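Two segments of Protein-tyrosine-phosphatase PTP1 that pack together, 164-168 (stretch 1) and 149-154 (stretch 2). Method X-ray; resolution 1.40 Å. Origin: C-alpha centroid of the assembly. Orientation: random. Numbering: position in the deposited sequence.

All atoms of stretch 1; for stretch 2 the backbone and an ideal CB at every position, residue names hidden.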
ATOM      1  N   SER A 164     -15.857   5.586  16.609  1.00 43.91           N
ATOM      2  CA  SER A 164     -16.794   6.343  15.738  1.00 48.23           C
ATOM      3  C   SER A 164     -16.022   6.954  14.567  1.00 47.81           C
ATOM      4  O   SER A 164     -14.891   7.438  14.760  1.00 43.14           O
ATOM      5  CB  SER A 164     -17.536   7.385  16.514  1.00 65.80           C
ATOM      6  OG  SER A 164     -16.667   8.437  16.903  1.00 70.35           O
ATOM      7  N   LEU A 165     -16.625   6.927  13.386  1.00 44.44           N
ATOM      8  CA  LEU A 165     -16.027   7.489  12.148  1.00 41.76           C
ATOM      9  C   LEU A 165     -16.974   8.519  11.533  1.00 46.39           C
ATOM     10  O   LEU A 165     -18.181   8.253  11.441  1.00 47.18           O
ATOM     11  CB  LEU A 165     -15.777   6.341  11.175  1.00 36.91           C
ATOM     12  CG  LEU A 165     -15.118   6.706   9.849  1.00 40.04           C
ATOM     13  CD1 LEU A 165     -13.677   7.140  10.044  1.00 44.67           C
ATOM     14  CD2 LEU A 165     -15.193   5.538   8.885  1.00 42.62           C
ATOM     15  N   THR A 166     -16.419   9.634  11.080  1.00 44.16           N
ATOM     16  CA  THR A 166     -17.179  10.745  10.462  1.00 52.01           C
ATOM     17  C   THR A 166     -16.388  11.285   9.275  1.00 56.12           C
ATOM     18  O   THR A 166     -15.165  11.393   9.343  1.00 48.45           O
ATOM     19  CB  THR A 166     -17.483  11.818  11.507  1.00 68.50           C
ATOM     20  OG1 THR A 166     -18.584  11.349  12.288  1.00 60.74           O
ATOM     21  CG2 THR A 166     -17.812  13.157  10.888  1.00 64.25           C
ATOM     22  N   THR A 167     -17.111  11.679   8.231  1.00 42.24           N
ATOM     23  CA  THR A 167     -16.509  12.282   7.026  1.00 38.42           C
ATOM     24  C   THR A 167     -16.564  13.806   7.129  1.00 39.39           C
ATOM     25  O   THR A 167     -17.657  14.337   7.294  1.00 40.45           O
ATOM     26  CB  THR A 167     -17.215  11.772   5.778  1.00 40.68           C
ATOM     27  OG1 THR A 167     -17.173  10.343   5.771  1.00 41.49           O
ATOM     28  CG2 THR A 167     -16.579  12.333   4.529  1.00 45.15           C
ATOM     29  N   LYS A 168     -15.424  14.476   6.996  1.00 37.00           N
ATOM     30  CA  LYS A 168     -15.384  15.957   7.014  1.00 43.56           C
ATOM     31  C   LYS A 168     -15.712  16.479   5.615  1.00 65.71           C
ATOM     32  O   LYS A 168     -16.393  17.475   5.521  1.00 54.53           O
ATOM     33  CB  LYS A 168     -14.032  16.464   7.502  1.00 51.80           C
ATOM     34  CG  LYS A 168     -13.645  15.973   8.884  1.00 53.18           C
ATOM     35  CD  LYS A 168     -12.462  16.712   9.467  1.00 86.27           C
ATOM     36  CE  LYS A 168     -11.723  15.882  10.491  1.00 94.48           C
ATOM     37  NZ  LYS A 168     -10.818  16.699  11.336  1.00 97.93           N
ATOM     38  N   UNK A 149     -17.336  -2.275   3.078  1.00 61.07           N
ATOM     39  CA  UNK A 149     -17.500  -0.810   3.232  1.00 62.98           C
ATOM     40  C   UNK A 149     -17.214  -0.408   4.680  1.00 45.76           C
ATOM     41  O   UNK A 149     -18.082  -0.535   5.538  1.00 36.01           O
ATOM     42  CB  UNK A 149     -18.910  -0.371   2.830  1.00 62.98           C
ATOM     43  N   UNK A 150     -15.984   0.011   4.939  1.00 35.43           N
ATOM     44  CA  UNK A 150     -15.562   0.423   6.291  1.00 32.63           C
ATOM     45  C   UNK A 150     -15.487   1.939   6.377  1.00 30.91           C
ATOM     46  O   UNK A 150     -15.044   2.413   7.412  1.00 33.66           O
ATOM     47  CB  UNK A 150     -14.208  -0.192   6.653  1.00 32.63           C
ATOM     48  N   UNK A 151     -16.000   2.690   5.388  1.00 32.42           N
ATOM     49  CA  UNK A 151     -15.689   4.145   5.399  1.00 33.37           C
ATOM     50  C   UNK A 151     -16.856   5.043   4.960  1.00 45.29           C
ATOM     51  O   UNK A 151     -16.777   6.254   5.235  1.00 39.33           O
ATOM     52  CB  UNK A 151     -14.494   4.416   4.483  1.00 33.37           C
ATOM     53  N   UNK A 152     -17.893   4.541   4.304  1.00 41.57           N
ATOM     54  CA  UNK A 152     -18.978   5.433   3.833  1.00 67.80           C
ATOM     55  C   UNK A 152     -19.959   5.674   4.977  1.00 64.09           C
ATOM     56  O   UNK A 152     -20.320   4.720   5.662  1.00 43.34           O
ATOM     57  CB  UNK A 152     -19.703   4.835   2.626  1.00 67.80           C
ATOM     58  N   UNK A 153     -20.376   6.921   5.174  1.00 67.54           N
ATOM     59  CA  UNK A 153     -21.299   7.289   6.284  1.00 88.25           C
ATOM     60  C   UNK A 153     -22.476   8.098   5.729  1.00 69.11           C
ATOM     61  O   UNK A 153     -22.895   9.083   6.384  1.00 59.14           O
ATOM     62  CB  UNK A 153     -20.569   8.094   7.361  1.00 88.25           C
ATOM     63  N   UNK A 154     -23.023   7.683   4.587  1.00 76.30           N
ATOM     64  CA  UNK A 154     -24.148   8.429   3.964  1.00 97.40           C
ATOM     65  C   UNK A 154     -25.403   8.306   4.831  1.00112.11           C
ATOM     66  O   UNK A 154     -26.193   9.256   4.838  1.00 77.39           O
ATOM     67  CB  UNK A 154     -24.433   7.909   2.553  1.00 97.40           C
TER

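Stretch 1 is strand through 164-167, continuing one that begins earlier in the chain, and its alternation sets the terms: Leu165 and Thr167 point toward the other segment, Thr166 points away. Stretch 2 has no regular secondary structure and passes at 55° to the strand, and only some of its positions come near it.

Position 149 has nothing of stretch 1 within 5.5 Å of its ideal CB, so the strand sets no demand here. The backbone does: the amides of 151 and 152 lie close by, and a short acceptor such as Asp, Asn or Ser could gather them. The deposited residue is Asp149, whose OD1 accepts hydrogen bonds from the backbone N of both 151 and 152.

At 150 the CB leaves sideways and finds no neighbor in stretch 1. It is the backbone that touches: the carbonyl O of 150 lies 3.5 Å from Leu165 CD2. Many side chains would be compatible with that. Tyr150 occupies the site; the closest approach of its side chain is Tyr150 CD1 to Leu165 CD2, 5.9 Å.

Position 151 sits across from Leu165, with CA atoms 7.5 Å apart. Its ideal CB, also sideways, is 4.6 Å from Leu165 CD2, an apolar methyl that favors an aliphatic or aromatic residue. Phe151 is found. With chi1 at 56° (p) its ring leads away from the strand, so the closest contact is made at the backbone, Phe151 CA to Leu165 CD2 at 3.8 Å. Phe151 O accepts from a water whose O is 2.7 Å away, and that water's O lies 2.5 Å from Thr167 OG1, bridging the segments.

Position 152 points away, and stretch 1 asks nothing of it; a polar residue would do. Gln152 turns its NE2 back to Asp149 OD2, a 2.8 Å hydrogen bond.

Position 153 is the one the strand specifies most clearly. CA-to-CB points toward stretch 1, and the ideal CB is 4.4 Å from Thr167 OG1, with the amide of Thr167 also facing this side. A hydroxyl and an N-H together call for a short acceptor; Asp, with two oxygens, suits best, while Asn or Ser could meet part of the need. Asp153 answers with both: OD2 accepts from Thr167 N at 3.2 Å and 151°, and OD1 lies 3.0 Å from Thr167 OG1 in a weak hydrogen bond.

Position 154 points away into space free of stretch 1, tolerating almost any polar residue. Glu154 is poorly ordered and makes no contact with the strand.

Stretch 2 (149-154) DYFQDE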
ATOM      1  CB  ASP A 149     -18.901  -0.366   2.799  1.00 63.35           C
ATOM      2  CG  ASP A 149     -19.129   1.128   2.908  1.00 70.61           C
ATOM      3  OD1 ASP A 149     -18.270   1.825   3.466  1.00 47.41           O
ATOM      4  OD2 ASP A 149     -20.228   1.581   2.468  1.00 55.76           O
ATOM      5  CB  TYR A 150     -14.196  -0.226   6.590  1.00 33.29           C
ATOM      6  CG  TYR A 150     -13.049   0.214   5.697  1.00 26.14           C
ATOM      7  CD1 TYR A 150     -12.307   1.339   5.992  1.00 28.15           C
ATOM      8  CD2 TYR A 150     -12.774  -0.444   4.508  1.00 32.08           C
ATOM      9  CE1 TYR A 150     -11.313   1.792   5.137  1.00 28.87           C
ATOM     10  CE2 TYR A 150     -11.792   0.000   3.632  1.00 31.42           C
ATOM     11  CZ  TYR A 150     -11.065   1.127   3.950  1.00 28.11           C
ATOM     12  OH  TYR A 150     -10.099   1.625   3.127  1.00 26.58           O
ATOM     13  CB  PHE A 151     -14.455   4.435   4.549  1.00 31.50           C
ATOM     14  CG  PHE A 151     -14.571   3.938   3.131  1.00 37.38           C
ATOM     15  CD1 PHE A 151     -14.121   2.670   2.804  1.00 31.58           C
ATOM     16  CD2 PHE A 151     -15.097   4.733   2.125  1.00 38.62           C
ATOM     17  CE1 PHE A 151     -14.211   2.187   1.508  1.00 34.75           C
ATOM     18  CE2 PHE A 151     -15.174   4.253   0.831  1.00 36.69           C
ATOM     19  CZ  PHE A 151     -14.758   2.979   0.520  1.00 36.12           C
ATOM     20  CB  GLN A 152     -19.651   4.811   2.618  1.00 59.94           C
ATOM     21  CG  GLN A 152     -18.732   4.720   1.404  1.00 63.56           C
ATOM     22  CD  GLN A 152     -19.492   4.357   0.152  1.00 67.29           C
ATOM     23  OE1 GLN A 152     -19.695   5.189  -0.734  1.00 76.49           O
ATOM     24  NE2 GLN A 152     -19.949   3.115   0.086  1.00 39.80           N
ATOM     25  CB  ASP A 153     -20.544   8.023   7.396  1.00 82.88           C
ATOM     26  CG  ASP A 153     -20.180   9.462   7.063  1.00102.08           C
ATOM     27  OD1 ASP A 153     -20.069   9.785   5.864  1.00109.50           O
ATOM     28  OD2 ASP A 153     -20.013  10.254   8.010  1.00 58.88           O
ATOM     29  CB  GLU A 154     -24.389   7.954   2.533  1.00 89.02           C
ATOM     30  CG  GLU A 154     -23.098   7.844   1.734  1.00105.46           C
ATOM     31  CD  GLU A 154     -23.104   8.581   0.406  1.00119.18           C
ATOM     32  OE1 GLU A 154     -22.007   8.857  -0.124  1.00 94.25           O
ATOM     33  OE2 GLU A 154     -24.204   8.894  -0.087  1.00104.80           O
TER
HETATM   34  O   HOH W   1     -16.919   8.595   3.990  1.00 51.81           O
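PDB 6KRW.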